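Local coordinates for DHHA1 domain protein (Clostridium perfringens, PDB 3KEW) that probably hydrolyses mischarged tRNA at a zinc-containing site, like the editing domain of alanyl-tRNA synthetase, at residues Leu206-Arg212 with Tyr225-Ala231; Cys107-Phe112 with Glu141-Ala146; Tyr7-Tyr12 with Cys196-Asn202. All coordinates share one frame; numbering follows the deposited sequence. Where two conformers were deposited one is given.

Overall arrangement
Read from the N terminus, the chain first offers residues 7-12, whose partner, 196-202, arrives only after the barrel, both long helices and several further strands; contact 3 therefore closes the longest loop and ties the N-terminal region to the zinc-bearing loop. Contact 2 (107-112 with 141-146) is nested within that loop and is where the end of helix 88-112 crosses helix 136-152. Contact 1 (206-212 with 225-231) opens just after contact 3 closes and joins the two strands of the last hairpin. It touches contact 2, Ile-211 N lying 2.8 Å from Glu-143 OE1, so the hairpin meets helix 136-152 directly, whereas contacts 2 and 3 stay about 10 Å apart at their nearest atoms.

Contact 1 (Leu206-Arg212 with Tyr225-Ala231); sequences LQVIKIR and YVAGNRA
Tyr-225 and Ile-211 form a non-hydrogen-bonded pair in the antiparallel beta hairpin of strands 209-217 and 220-227, a worked example of a hairpin whose open end is joined by both backbone and side-chain bonds. The first torsion of Tyr-225 sets CG between its backbone N and carbonyl carbon (chi1 73°), leading the ring away from the partner strand. CD2 nevertheless meets Ile-209 CD1 at 4.1 Å, and the hydroxyl is hydrogen-bonded to the carbonyl oxygen of Gln-97 on helix 88-112, which also carries the zinc ligands His-98 and His-102.

Val-226 makes the hydrogen-bonded pair: Lys-210 N donates to Val-226 O at 2.8 Å, and Val-226 N donates to Lys-210 O at 2.9 Å. On this face Val-226 CG2 rests 3.9 Å from Lys-210 CB. Ala-227, in a non-hydrogen-bonded pair with Ile-209, returns to the face of Tyr-225, where its CB meets Ile-209 CD1; Ile-209 also packs on helix 136-152.

Gly-228 has positive phi (67°), and its N donates to Val-208 O at 2.9 Å. Next, Asn-229 OD1 receives Gln-207 NE2 at 3.0 Å along an almost straight N-H (176°); the acceptor lies in the Gln-207 amide plane, but the donor stands well above the Asn-229 carbonyl plane. Past Arg-230, held by Asp-93, the backbone curls back until Ala-231 CB meets Val-208 CG1 at 3.7 Å. Lys-210, extended until its last torsion bends it, reaches a weak hydrogen bond from NZ to Ala-231 O at 3.3 Å.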
loop_
_atom_site.group_PDB
_atom_site.type_symbol
_atom_site.label_atom_id
_atom_site.label_comp_id
_atom_site.label_asym_id
_atom_site.label_seq_id
_atom_site.Cartn_x
_atom_site.Cartn_y
_atom_site.Cartn_z
ATOM N N LEU A 206 -7.739 -6.592 -7.541
ATOM C CA LEU A 206 -6.524 -6.592 -8.362
ATOM C C LEU A 206 -6.772 -6.686 -9.867
ATOM O O LEU A 206 -5.898 -6.311 -10.645
ATOM C CB LEU A 206 -5.605 -7.733 -7.949
ATOM C CG LEU A 206 -4.434 -7.549 -6.988
ATOM C CD1 LEU A 206 -4.508 -6.262 -6.208
ATOM C CD2 LEU A 206 -4.412 -8.738 -6.060
ATOM N N GLN A 207 -7.940 -7.210 -10.256
ATOM C CA GLN A 207 -8.372 -7.434 -11.661
ATOM C C GLN A 207 -7.601 -8.575 -12.318
ATOM O O GLN A 207 -8.167 -9.630 -12.631
ATOM C CB GLN A 207 -8.283 -6.166 -12.546
ATOM C CG GLN A 207 -8.986 -4.899 -12.023
ATOM C CD GLN A 207 -8.569 -3.637 -12.804
ATOM O OE1 GLN A 207 -8.342 -3.686 -14.014
ATOM N NE2 GLN A 207 -8.464 -2.517 -12.109
ATOM N N VAL A 208 -6.305 -8.343 -12.513
ATOM C CA VAL A 208 -5.394 -9.267 -13.180
ATOM C C VAL A 208 -3.950 -8.941 -12.752
ATOM O O VAL A 208 -3.630 -7.798 -12.413
ATOM C CB VAL A 208 -5.595 -9.209 -14.738
ATOM C CG1 VAL A 208 -5.175 -7.858 -15.307
ATOM C CG2 VAL A 208 -4.911 -10.370 -15.454
ATOM N N ILE A 209 -3.095 -9.955 -12.734
ATOM C CA ILE A 209 -1.675 -9.774 -12.466
ATOM C C ILE A 209 -0.816 -10.463 -13.547
ATOM O O ILE A 209 -1.038 -11.630 -13.907
ATOM C CB ILE A 209 -1.306 -10.220 -11.011
ATOM C CG1 ILE A 209 0.136 -9.877 -10.661
ATOM C CG2 ILE A 209 -1.569 -11.696 -10.795
ATOM C CD1 ILE A 209 0.310 -9.618 -9.184
ATOM N N LYS A 210 0.139 -9.715 -14.084
ATOM C CA LYS A 210 1.024 -10.230 -15.109
ATOM C C LYS A 210 2.484 -10.076 -14.707
ATOM O O LYS A 210 2.920 -8.983 -14.332
ATOM C CB LYS A 210 0.777 -9.499 -16.433
ATOM C CG LYS A 210 -0.506 -9.920 -17.140
ATOM C CD LYS A 210 -0.675 -9.167 -18.446
ATOM C CE LYS A 210 -1.907 -9.629 -19.210
ATOM N NZ LYS A 210 -3.146 -9.011 -18.686
ATOM N N ILE A 211 3.232 -11.174 -14.794
ATOM C CA ILE A 211 4.684 -11.129 -14.686
ATOM C C ILE A 211 5.274 -10.778 -16.056
ATOM O O ILE A 211 5.012 -11.450 -17.057
ATOM C CB ILE A 211 5.246 -12.446 -14.102
ATOM C CG1 ILE A 211 4.872 -12.540 -12.621
ATOM C CG2 ILE A 211 6.773 -12.555 -14.324
ATOM C CD1 ILE A 211 5.224 -13.865 -11.941
ATOM N N ARG A 212 6.063 -9.710 -16.075
ATOM C CA ARG A 212 6.617 -9.121 -17.292
ATOM C C ARG A 212 7.882 -9.827 -17.763
ATOM O O ARG A 212 7.996 -10.229 -18.925
ATOM C CB ARG A 212 6.961 -7.650 -17.025
ATOM C CG ARG A 212 5.808 -6.683 -17.184
ATOM C CD ARG A 212 5.731 -6.207 -18.618
ATOM N NE ARG A 212 4.741 -5.154 -18.795
ATOM C CZ ARG A 212 5.004 -3.852 -18.725
ATOM N NH1 ARG A 212 6.234 -3.425 -18.471
ATOM N NH2 ARG A 212 4.026 -2.981 -18.909
ATOM N N TYR A 225 6.598 -7.176 -12.271
ATOM C CA TYR A 225 5.164 -7.455 -12.426
ATOM C C TYR A 225 4.308 -6.197 -12.576
ATOM O O TYR A 225 4.722 -5.091 -12.214
ATOM C CB TYR A 225 4.631 -8.328 -11.265
ATOM C CG TYR A 225 4.507 -7.560 -9.969
ATOM C CD1 TYR A 225 5.573 -7.508 -9.063
ATOM C CD2 TYR A 225 3.331 -6.854 -9.655
ATOM C CE1 TYR A 225 5.471 -6.785 -7.892
ATOM C CE2 TYR A 225 3.224 -6.124 -8.480
ATOM C CZ TYR A 225 4.295 -6.099 -7.609
ATOM O OH TYR A 225 4.200 -5.379 -6.456
ATOM N N VAL A 226 3.095 -6.399 -13.088
ATOM C CA VAL A 226 2.052 -5.370 -13.157
ATOM C C VAL A 226 0.726 -5.957 -12.689
ATOM O O VAL A 226 0.400 -7.100 -12.998
ATOM C CB VAL A 226 1.885 -4.774 -14.590
ATOM C CG1 VAL A 226 2.943 -3.714 -14.866
ATOM C CG2 VAL A 226 1.954 -5.866 -15.654
ATOM N N ALA A 227 -0.021 -5.183 -11.910
ATOM C CA ALA A 227 -1.361 -5.570 -11.491
ATOM C C ALA A 227 -2.356 -4.488 -11.889
ATOM O O ALA A 227 -1.973 -3.332 -12.081
ATOM C CB ALA A 227 -1.411 -5.829 -9.979
ATOM N N GLY A 228 -3.622 -4.876 -12.028
ATOM C CA GLY A 228 -4.710 -3.933 -12.292
ATOM C C GLY A 228 -4.650 -3.257 -13.644
ATOM O O GLY A 228 -4.468 -3.918 -14.665
ATOM N N ASN A 229 -4.780 -1.932 -13.630
ATOM C CA ASN A 229 -4.843 -1.116 -14.849
ATOM C C ASN A 229 -3.512 -1.026 -15.596
ATOM O O ASN A 229 -3.484 -0.751 -16.793
ATOM C CB ASN A 229 -5.360 0.292 -14.521
ATOM C CG ASN A 229 -6.357 0.299 -13.366
ATOM O OD1 ASN A 229 -7.536 -0.015 -13.541
ATOM N ND2 ASN A 229 -5.881 0.661 -12.177
ATOM N N ARG A 230 -2.417 -1.256 -14.874
ATOM C CA ARG A 230 -1.080 -1.352 -15.459
ATOM C C ARG A 230 -0.916 -2.589 -16.353
ATOM O O ARG A 230 -0.136 -2.577 -17.304
ATOM C CB ARG A 230 -0.023 -1.410 -14.354
ATOM C CG ARG A 230 0.235 -0.109 -13.615
ATOM C CD ARG A 230 1.550 -0.217 -12.870
ATOM N NE ARG A 230 1.725 0.851 -11.892
ATOM C CZ ARG A 230 2.864 1.107 -11.252
ATOM N NH1 ARG A 230 3.944 0.371 -11.488
ATOM N NH2 ARG A 230 2.925 2.107 -10.375
ATOM N N ALA A 231 -1.649 -3.651 -16.036
ATOM C CA ALA A 231 -1.524 -4.925 -16.737
ATOM C C ALA A 231 -2.276 -4.979 -18.068
ATOM O O ALA A 231 -2.089 -5.911 -18.853
ATOM C CB ALA A 231 -1.956 -6.071 -15.828
#

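Contact 2 (Cys107-Phe112 with Glu141-Ala146); sequences CFYDLF and EAEKEA
The ring of Phe-108 presents one face to Ala-142, whose CB stands almost over the ring centre, 3.6 Å from the centroid and only 14° off the normal: a CH-pi contact. It lies within a steep helix-helix crossing, in which the end of helix 88-112 runs over helix 136-152 at 112° with the segment axes 9.5 Å apart. The Phe-112 ring is used differently. Leu-111 CB, from its own helix, lies over one face, while Glu-141 meets the ring at its edge, OE1 coming within 3.4 Å of Phe-112 CZ. That oxygen lies near the ring plane, and the carboxylate is turned nearly coplanar with the ring; the slightly positive C-H edge would probably favour an acid oxygen placed there.

The crossing is a worked example of two helices meeting through a small residue flanked by larger ones. Ala-142 lies at the crossing, its CA 5.8 Å from Cys-107 CA, and its methyl is what the first helix meets with the Phe-108 face.

Beyond it, Cys-107 turns SG anti to its carbonyl carbon (chi1 -73°), bringing the sulfur to Ala-146, where it lies 3.7 Å from Ala-146 CA and also against Glu-145 CG. Leu-111 spreads its two methyls along the neighbouring turn, CD1 reaching Glu-141 O and Glu-145 CB, CD2 lying by the Glu-145 carboxylate carbon. The Glu-145 chain bends at chi2, and OE2 forms a salt bridge with Arg-148 of the same helix. The pairing probably eases the nearness of a second acid near the surface, since Asp-110 OD1 lies 4.4 Å from Glu-145 OE2.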
loop_
_atom_site.group_PDB
_atom_site.type_symbol
_atom_site.label_atom_id
_atom_site.label_comp_id
_atom_site.label_asym_id
_atom_site.label_seq_id
_atom_site.Cartn_x
_atom_site.Cartn_y
_atom_site.Cartn_z
ATOM N N CYS A 107 1.912 -16.836 -2.991
ATOM C CA CYS A 107 1.788 -17.946 -3.949
ATOM C C CYS A 107 3.110 -18.693 -4.121
ATOM O O CYS A 107 3.136 -19.924 -4.099
ATOM C CB CYS A 107 1.279 -17.462 -5.314
ATOM S SG CYS A 107 -0.443 -17.015 -5.336
ATOM N N PHE A 108 4.204 -17.951 -4.279
ATOM C CA PHE A 108 5.531 -18.565 -4.339
ATOM C C PHE A 108 5.868 -19.436 -3.130
ATOM O O PHE A 108 6.426 -20.518 -3.291
ATOM C CB PHE A 108 6.608 -17.522 -4.544
ATOM C CG PHE A 108 6.830 -17.167 -5.981
ATOM C CD1 PHE A 108 7.419 -18.080 -6.855
ATOM C CD2 PHE A 108 6.461 -15.922 -6.463
ATOM C CE1 PHE A 108 7.634 -17.747 -8.186
ATOM C CE2 PHE A 108 6.673 -15.583 -7.796
ATOM C CZ PHE A 108 7.263 -16.504 -8.656
ATOM N N TYR A 109 5.513 -18.971 -1.933
ATOM C CA TYR A 109 5.747 -19.740 -0.717
ATOM C C TYR A 109 4.796 -20.921 -0.588
ATOM O O TYR A 109 5.212 -22.014 -0.190
ATOM C CB TYR A 109 5.647 -18.858 0.539
ATOM C CG TYR A 109 6.046 -19.588 1.797
ATOM C CD1 TYR A 109 7.391 -19.718 2.149
ATOM C CD2 TYR A 109 5.085 -20.180 2.620
ATOM C CE1 TYR A 109 7.774 -20.420 3.296
ATOM C CE2 TYR A 109 5.455 -20.880 3.763
ATOM C CZ TYR A 109 6.802 -20.988 4.098
ATOM O OH TYR A 109 7.168 -21.664 5.237
ATOM N N ASP A 110 3.518 -20.691 -0.882
ATOM C CA ASP A 110 2.506 -21.742 -0.766
ATOM C C ASP A 110 2.767 -22.899 -1.737
ATOM O O ASP A 110 2.677 -24.063 -1.350
ATOM C CB ASP A 110 1.104 -21.178 -0.983
ATOM C CG ASP A 110 0.032 -22.243 -0.901
ATOM O OD1 ASP A 110 -0.583 -22.539 -1.947
ATOM O OD2 ASP A 110 -0.182 -22.792 0.202
ATOM N N LEU A 111 3.112 -22.569 -2.978
ATOM C CA LEU A 111 3.356 -23.582 -4.002
ATOM C C LEU A 111 4.727 -24.253 -3.886
ATOM O O LEU A 111 4.812 -25.483 -3.905
ATOM C CB LEU A 111 3.181 -22.994 -5.408
ATOM C CG LEU A 111 1.817 -22.451 -5.853
ATOM C CD1 LEU A 111 1.921 -21.955 -7.278
ATOM C CD2 LEU A 111 0.705 -23.482 -5.717
ATOM N N PHE A 112 5.786 -23.450 -3.758
ATOM C CA PHE A 112 7.160 -23.953 -3.884
ATOM C C PHE A 112 8.043 -23.812 -2.643
ATOM O O PHE A 112 9.204 -24.222 -2.672
ATOM C CB PHE A 112 7.866 -23.282 -5.071
ATOM C CG PHE A 112 7.058 -23.276 -6.335
ATOM C CD1 PHE A 112 6.775 -24.468 -7.006
ATOM C CD2 PHE A 112 6.577 -22.077 -6.855
ATOM C CE1 PHE A 112 6.020 -24.461 -8.173
ATOM C CE2 PHE A 112 5.831 -22.058 -8.022
ATOM C CZ PHE A 112 5.550 -23.252 -8.688
ATOM N N GLU A 141 3.698 -20.810 -13.221
ATOM C CA GLU A 141 2.739 -21.475 -12.332
ATOM C C GLU A 141 2.293 -20.580 -11.163
ATOM O O GLU A 141 1.145 -20.661 -10.709
ATOM C CB GLU A 141 3.309 -22.794 -11.803
ATOM C CG GLU A 141 3.225 -23.934 -12.800
ATOM C CD GLU A 141 3.988 -25.183 -12.367
ATOM O OE1 GLU A 141 4.597 -25.185 -11.271
ATOM O OE2 GLU A 141 3.978 -26.169 -13.134
ATOM N N ALA A 142 3.198 -19.728 -10.680
ATOM C CA ALA A 142 2.860 -18.792 -9.604
ATOM C C ALA A 142 1.957 -17.662 -10.106
ATOM O O ALA A 142 0.991 -17.306 -9.440
ATOM C CB ALA A 142 4.126 -18.240 -8.946
ATOM N N GLU A 143 2.281 -17.129 -11.285
ATOM C CA GLU A 143 1.433 -16.176 -12.010
ATOM C C GLU A 143 0.002 -16.700 -12.226
ATOM O O GLU A 143 -0.973 -15.979 -11.999
ATOM C CB GLU A 143 2.071 -15.834 -13.358
ATOM C CG GLU A 143 1.346 -14.727 -14.146
ATOM C CD GLU A 143 1.882 -14.543 -15.559
ATOM O OE1 GLU A 143 2.026 -13.386 -16.003
ATOM O OE2 GLU A 143 2.162 -15.553 -16.238
ATOM N N LYS A 144 -0.106 -17.962 -12.640
ATOM C CA LYS A 144 -1.392 -18.620 -12.862
ATOM C C LYS A 144 -2.192 -18.725 -11.569
ATOM O O LYS A 144 -3.387 -18.386 -11.533
ATOM C CB LYS A 144 -1.166 -20.013 -13.453
ATOM C CG LYS A 144 -2.351 -20.593 -14.204
ATOM C CD LYS A 144 -1.984 -21.941 -14.828
ATOM C CE LYS A 144 -3.120 -22.503 -15.674
ATOM N NZ LYS A 144 -2.784 -23.861 -16.194
ATOM N N GLU A 145 -1.521 -19.177 -10.509
ATOM C CA GLU A 145 -2.150 -19.340 -9.202
ATOM C C GLU A 145 -2.583 -18.003 -8.592
ATOM O O GLU A 145 -3.657 -17.907 -7.987
ATOM C CB GLU A 145 -1.216 -20.114 -8.264
ATOM C CG GLU A 145 -1.715 -20.291 -6.833
ATOM C CD GLU A 145 -2.718 -21.421 -6.658
ATOM O OE1 GLU A 145 -3.122 -22.051 -7.654
ATOM O OE2 GLU A 145 -3.099 -21.690 -5.502
ATOM N N ALA A 146 -1.765 -16.971 -8.782
ATOM C CA ALA A 146 -2.110 -15.626 -8.307
ATOM C C ALA A 146 -3.417 -15.159 -8.946
ATOM O O ALA A 146 -4.342 -14.736 -8.247
ATOM C CB ALA A 146 -0.981 -14.650 -8.590
#

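Contact 3 (Tyr7-Tyr12 with Cys196-Asn202); sequences YYEDQY and CGVHPRN
Gln-11 places CG between its backbone N and carbonyl carbon (chi1 56°) and bends again at chi2 (-92°), folding its amide back over the loop 196-202 so that both ends are used. This is a loop-loop contact, between an Asx turn at 10-12 and the loop after strand 191-194, which begins with the zinc ligand Cys-195. NE2 donates to His-199 O at 3.1 Å with the acceptor in the amide plane, while OE1 receives Arg-201 NE at 3.2 Å from well above the carbonyl plane. One buried amide thus bridges two points of the loop, whose His-199 side chain lies about 4 Å from the zinc.

In the Asx turn, Asp-10 OD2 takes Tyr-12 N at 3.1 Å. The same oxygen forms a salt bridge with Arg-201 NH2 at 3.4 Å, the carboxylate and guanidinium planes strongly inclined. On the other side of Gln-11 from Arg-201, Val-198 CG1 packs on its CB, and CG2 touches the rings of Tyr-7 and Tyr-8.

Two tyrosine hydroxyls close the ends: Tyr-8 OH donates to Cys-196 O at 2.7 Å, whereas Tyr-12 OH, also hydrogen-bonded to Asp-205, accepts Arg-201 N at 2.8 Å.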
loop_
_atom_site.group_PDB
_atom_site.type_symbol
_atom_site.label_atom_id
_atom_site.label_comp_id
_atom_site.label_asym_id
_atom_site.label_seq_id
_atom_site.Cartn_x
_atom_site.Cartn_y
_atom_site.Cartn_z
ATOM N N TYR A 7 -7.377 6.700 6.178
ATOM C CA TYR A 7 -6.828 5.658 5.300
ATOM C C TYR A 7 -6.629 4.300 5.973
ATOM O O TYR A 7 -6.647 3.271 5.302
ATOM C CB TYR A 7 -5.537 6.134 4.606
ATOM C CG TYR A 7 -4.456 6.724 5.495
ATOM C CD1 TYR A 7 -4.298 8.107 5.611
ATOM C CD2 TYR A 7 -3.569 5.898 6.191
ATOM C CE1 TYR A 7 -3.305 8.649 6.417
ATOM C CE2 TYR A 7 -2.585 6.428 6.995
ATOM C CZ TYR A 7 -2.456 7.800 7.106
ATOM O OH TYR A 7 -1.458 8.316 7.896
ATOM N N TYR A 8 -6.429 4.302 7.290
ATOM C CA TYR A 8 -6.345 3.069 8.071
ATOM C C TYR A 8 -7.688 2.636 8.682
ATOM O O TYR A 8 -7.771 1.582 9.311
ATOM C CB TYR A 8 -5.304 3.195 9.187
ATOM C CG TYR A 8 -3.848 3.092 8.763
ATOM C CD1 TYR A 8 -2.860 3.819 9.440
ATOM C CD2 TYR A 8 -3.451 2.275 7.694
ATOM C CE1 TYR A 8 -1.512 3.729 9.079
ATOM C CE2 TYR A 8 -2.096 2.184 7.310
ATOM C CZ TYR A 8 -1.137 2.916 8.008
ATOM O OH TYR A 8 0.193 2.840 7.651
ATOM N N GLU A 9 -8.729 3.453 8.510
ATOM C CA GLU A 9 -10.064 3.127 9.017
ATOM C C GLU A 9 -10.949 2.567 7.904
ATOM O O GLU A 9 -11.597 1.529 8.073
ATOM C CB GLU A 9 -10.726 4.351 9.674
ATOM C CG GLU A 9 -10.000 4.895 10.923
ATOM C CD GLU A 9 -9.711 3.819 11.960
ATOM O OE1 GLU A 9 -10.634 3.055 12.314
ATOM O OE2 GLU A 9 -8.548 3.738 12.419
ATOM N N ASP A 10 -10.958 3.275 6.779
ATOM C CA ASP A 10 -11.628 2.852 5.555
ATOM C C ASP A 10 -10.785 3.308 4.371
ATOM O O ASP A 10 -10.764 4.489 4.017
ATOM C CB ASP A 10 -13.042 3.441 5.483
ATOM C CG ASP A 10 -13.839 2.955 4.268
ATOM O OD1 ASP A 10 -15.024 3.328 4.191
ATOM O OD2 ASP A 10 -13.314 2.211 3.398
ATOM N N GLN A 11 -10.109 2.354 3.746
ATOM C CA GLN A 11 -9.181 2.651 2.655
ATOM C C GLN A 11 -9.860 3.037 1.339
ATOM O O GLN A 11 -9.189 3.437 0.402
ATOM C CB GLN A 11 -8.211 1.484 2.434
ATOM C CG GLN A 11 -8.855 0.139 2.174
ATOM C CD GLN A 11 -9.053 -0.667 3.437
ATOM O OE1 GLN A 11 -9.893 -0.334 4.272
ATOM N NE2 GLN A 11 -8.286 -1.738 3.583
ATOM N N TYR A 12 -11.186 2.910 1.279
ATOM C CA TYR A 12 -11.943 3.246 0.078
ATOM C C TYR A 12 -12.557 4.637 0.103
ATOM O O TYR A 12 -13.175 5.042 -0.879
ATOM C CB TYR A 12 -13.020 2.200 -0.207
ATOM C CG TYR A 12 -12.457 0.874 -0.653
ATOM C CD1 TYR A 12 -12.337 -0.188 0.244
ATOM C CD2 TYR A 12 -12.038 0.679 -1.966
ATOM C CE1 TYR A 12 -11.820 -1.401 -0.156
ATOM C CE2 TYR A 12 -11.504 -0.538 -2.373
ATOM C CZ TYR A 12 -11.407 -1.574 -1.464
ATOM O OH TYR A 12 -10.889 -2.791 -1.855
ATOM N N CYS A 196 2.570 -1.738 6.738
ATOM C CA CYS A 196 2.031 -0.388 6.919
ATOM C C CYS A 196 1.378 0.137 5.642
ATOM O O CYS A 196 1.040 1.325 5.547
ATOM C CB CYS A 196 3.156 0.580 7.313
ATOM S SG CYS A 196 3.877 0.260 8.921
ATOM N N GLY A 197 1.221 -0.734 4.649
ATOM C CA GLY A 197 0.604 -0.333 3.392
ATOM C C GLY A 197 -0.894 -0.114 3.496
ATOM O O GLY A 197 -1.528 -0.484 4.491
ATOM N N VAL A 198 -1.443 0.520 2.466
ATOM C CA VAL A 198 -2.887 0.625 2.262
ATOM C C VAL A 198 -3.285 -0.321 1.118
ATOM O O VAL A 198 -2.918 -0.111 -0.044
ATOM C CB VAL A 198 -3.316 2.109 2.018
ATOM C CG1 VAL A 198 -4.734 2.209 1.449
ATOM C CG2 VAL A 198 -3.216 2.897 3.336
ATOM N N HIS A 199 -4.016 -1.373 1.477
ATOM C CA HIS A 199 -4.371 -2.455 0.566
ATOM C C HIS A 199 -5.866 -2.460 0.198
ATOM O O HIS A 199 -6.696 -1.943 0.956
ATOM C CB HIS A 199 -3.985 -3.794 1.214
ATOM C CG HIS A 199 -2.505 -4.006 1.303
ATOM N ND1 HIS A 199 -1.813 -4.785 0.403
ATOM C CD2 HIS A 199 -1.581 -3.507 2.159
ATOM C CE1 HIS A 199 -0.528 -4.774 0.711
ATOM N NE2 HIS A 199 -0.360 -4.002 1.771
ATOM N N PRO A 200 -6.220 -3.038 -0.974
ATOM C CA PRO A 200 -7.631 -3.327 -1.247
ATOM C C PRO A 200 -8.176 -4.357 -0.249
ATOM O O PRO A 200 -7.399 -4.994 0.449
ATOM C CB PRO A 200 -7.604 -3.909 -2.669
ATOM C CG PRO A 200 -6.312 -3.412 -3.269
ATOM C CD PRO A 200 -5.359 -3.422 -2.110
ATOM N N ARG A 201 -9.494 -4.493 -0.162
ATOM C CA ARG A 201 -10.090 -5.375 0.846
ATOM C C ARG A 201 -10.367 -6.772 0.328
ATOM O O ARG A 201 -10.816 -7.639 1.083
ATOM C CB ARG A 201 -11.370 -4.772 1.428
ATOM C CG ARG A 201 -11.122 -3.821 2.589
ATOM C CD ARG A 201 -12.405 -3.563 3.358
ATOM N NE ARG A 201 -12.415 -2.224 3.941
ATOM C CZ ARG A 201 -13.287 -1.804 4.850
ATOM N NH1 ARG A 201 -14.235 -2.617 5.302
ATOM N NH2 ARG A 201 -13.204 -0.563 5.312
ATOM N N ASN A 202 -10.113 -6.979 -0.958
ATOM C CA ASN A 202 -10.194 -8.307 -1.557
ATOM C C ASN A 202 -9.218 -8.489 -2.718
ATOM O O ASN A 202 -8.716 -7.504 -3.279
ATOM C CB ASN A 202 -11.640 -8.649 -1.958
ATOM C CG ASN A 202 -12.279 -7.603 -2.860
ATOM O OD1 ASN A 202 -11.786 -7.303 -3.951
ATOM N ND2 ASN A 202 -13.403 -7.056 -2.411
#